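Side-chain contact in trigger factor (Thermotoga maritima, PDB 2NSC), which probably acts, as the full-length protein, as a ribosome-bound chaperone that keeps new polypeptides open and isomerises peptidyl-prolyl bonds, this piece being its N-terminal, ribosome-binding domain: residues E60-Q63 with E64-D68. Sequence-based numbering, arbitrary orientation.
Sequences EEFQ and EYTLD
Phe62 O is approached by two atoms of Thr66 one helical turn on: the backbone N donates to it at 3.0 Å, from within the carbonyl plane, while OG1 lies 3.3 Å from the same Phe62 O, a hydrogen bond that is possible but not settled. With its hydroxyl anti to the carbonyl carbon (chi1 -57°), Thr66 turns OG1 back toward the preceding turn, where it also meets the Phe62 ring obliquely, 3.3 Å from CE2. Next along the helix, Leu67 N bonds to Gln63 O at 2.8 Å, and Leu67 CG packs beside that same carbonyl. The first turn is looser. Glu64 N makes a weak, bent bond to Glu61 O (3.1 Å, 129° at the hydrogen) and stays 4.0 Å from Glu60 O; a water donates to Glu60 O at 2.7 Å and to Glu64 OE2 as well. The bend of the Glu64 chain at chi2 (-52°) turns the carboxylate so that OE2 takes the water and OE1 forms a salt bridge with Arg92; Asp68 shares that arginine. The contact belongs to the helix 62-71 region of the ribosome-binding N-terminal domain. Phe62, Tyr65 and Thr66 rest on helix 21-36 through Ala31, Val32, Leu35 and Glu28, and Gln63, Thr66 and Leu67 also meet Leu94 in a loop later in the chain.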
loop_
_atom_site.group_PDB
_atom_site.type_symbol
_atom_site.label_atom_id
_atom_site.label_comp_id
_atom_site.label_asym_id
_atom_site.label_seq_id
_atom_site.Cartn_x
_atom_site.Cartn_y
_atom_site.Cartn_z
ATOM N N GLU A 60 3.449 -10.100 6.160
ATOM C CA GLU A 60 3.053 -8.704 6.411
ATOM C C GLU A 60 4.072 -7.679 5.912
ATOM O O GLU A 60 3.755 -6.502 5.795
ATOM C CB GLU A 60 2.712 -8.472 7.893
ATOM C CG GLU A 60 1.635 -9.430 8.432
ATOM C CD GLU A 60 0.968 -8.946 9.715
ATOM O OE1 GLU A 60 1.674 -8.739 10.730
ATOM O OE2 GLU A 60 -0.277 -8.790 9.712
ATOM N N GLU A 61 5.285 -8.137 5.608
ATOM C CA GLU A 61 6.323 -7.276 5.057
ATOM C C GLU A 61 6.046 -6.887 3.604
ATOM O O GLU A 61 6.537 -5.857 3.144
ATOM C CB GLU A 61 7.697 -7.943 5.159
ATOM C CG GLU A 61 8.844 -6.951 5.339
ATOM C CD GLU A 61 10.246 -7.549 5.131
ATOM O OE1 GLU A 61 10.460 -8.762 5.422
ATOM O OE2 GLU A 61 11.140 -6.785 4.663
ATOM N N PHE A 62 5.267 -7.701 2.885
ATOM C CA PHE A 62 4.942 -7.401 1.494
ATOM C C PHE A 62 4.171 -6.091 1.394
ATOM O O PHE A 62 4.387 -5.326 0.455
ATOM C CB PHE A 62 4.162 -8.529 0.805
ATOM C CG PHE A 62 3.913 -8.275 -0.671
ATOM C CD1 PHE A 62 4.861 -8.667 -1.633
ATOM C CD2 PHE A 62 2.749 -7.629 -1.097
ATOM C CE1 PHE A 62 4.669 -8.423 -2.989
ATOM C CE2 PHE A 62 2.536 -7.372 -2.464
ATOM C CZ PHE A 62 3.496 -7.775 -3.419
ATOM N N GLN A 63 3.287 -5.847 2.367
ATOM C CA GLN A 63 2.506 -4.611 2.462
ATOM C C GLN A 63 3.379 -3.366 2.530
ATOM O O GLN A 63 2.994 -2.315 2.031
ATOM C CB GLN A 63 1.659 -4.589 3.740
ATOM C CG GLN A 63 0.564 -5.596 3.873
ATOM C CD GLN A 63 -0.289 -5.306 5.099
ATOM O OE1 GLN A 63 -0.090 -4.293 5.804
ATOM N NE2 GLN A 63 -1.265 -6.175 5.350
ATOM N N GLU A 64 4.518 -3.474 3.218
ATOM C CA GLU A 64 5.449 -2.355 3.358
ATOM C C GLU A 64 5.938 -1.895 1.990
ATOM O O GLU A 64 5.997 -0.691 1.722
ATOM C CB GLU A 64 6.639 -2.743 4.235
ATOM C CG GLU A 64 6.255 -3.062 5.681
ATOM C CD GLU A 64 5.408 -1.955 6.339
ATOM O OE1 GLU A 64 5.739 -0.745 6.203
ATOM O OE2 GLU A 64 4.406 -2.310 7.005
ATOM N N TYR A 65 6.272 -2.863 1.134
ATOM C CA TYR A 65 6.692 -2.584 -0.243
ATOM C C TYR A 65 5.539 -2.010 -1.051
ATOM O O TYR A 65 5.716 -1.064 -1.829
ATOM C CB TYR A 65 7.267 -3.847 -0.908
ATOM C CG TYR A 65 8.691 -4.169 -0.477
ATOM C CD1 TYR A 65 9.758 -3.317 -0.829
ATOM C CD2 TYR A 65 8.981 -5.310 0.302
ATOM C CE1 TYR A 65 11.091 -3.596 -0.440
ATOM C CE2 TYR A 65 10.331 -5.588 0.714
ATOM C CZ TYR A 65 11.369 -4.726 0.327
ATOM O OH TYR A 65 12.682 -4.970 0.694
ATOM N N THR A 66 4.348 -2.570 -0.844
ATOM C CA THR A 66 3.145 -2.030 -1.479
ATOM C C THR A 66 2.929 -0.567 -1.103
ATOM O O THR A 66 2.675 0.267 -1.971
ATOM C CB THR A 66 1.888 -2.880 -1.200
ATOM O OG1 THR A 66 2.125 -4.224 -1.646
ATOM C CG2 THR A 66 0.690 -2.334 -1.966
ATOM N N LEU A 67 3.068 -0.245 0.178
ATOM C CA LEU A 67 2.889 1.120 0.618
ATOM C C LEU A 67 3.984 2.032 0.078
ATOM O O LEU A 67 3.701 3.182 -0.253
ATOM C CB LEU A 67 2.825 1.182 2.142
ATOM C CG LEU A 67 1.495 0.763 2.743
ATOM C CD1 LEU A 67 1.704 0.328 4.196
ATOM C CD2 LEU A 67 0.457 1.889 2.621
ATOM N N ASP A 68 5.222 1.532 -0.022
ATOM C CA ASP A 68 6.331 2.316 -0.624
ATOM C C ASP A 68 5.943 2.818 -2.009
ATOM O O ASP A 68 6.125 3.980 -2.326
ATOM C CB ASP A 68 7.606 1.481 -0.784
ATOM C CG ASP A 68 8.361 1.289 0.522
ATOM O OD1 ASP A 68 8.148 2.077 1.472
ATOM O OD2 ASP A 68 9.174 0.340 0.600
HETATM O O HOH W 1 3.369 -4.653 7.726
#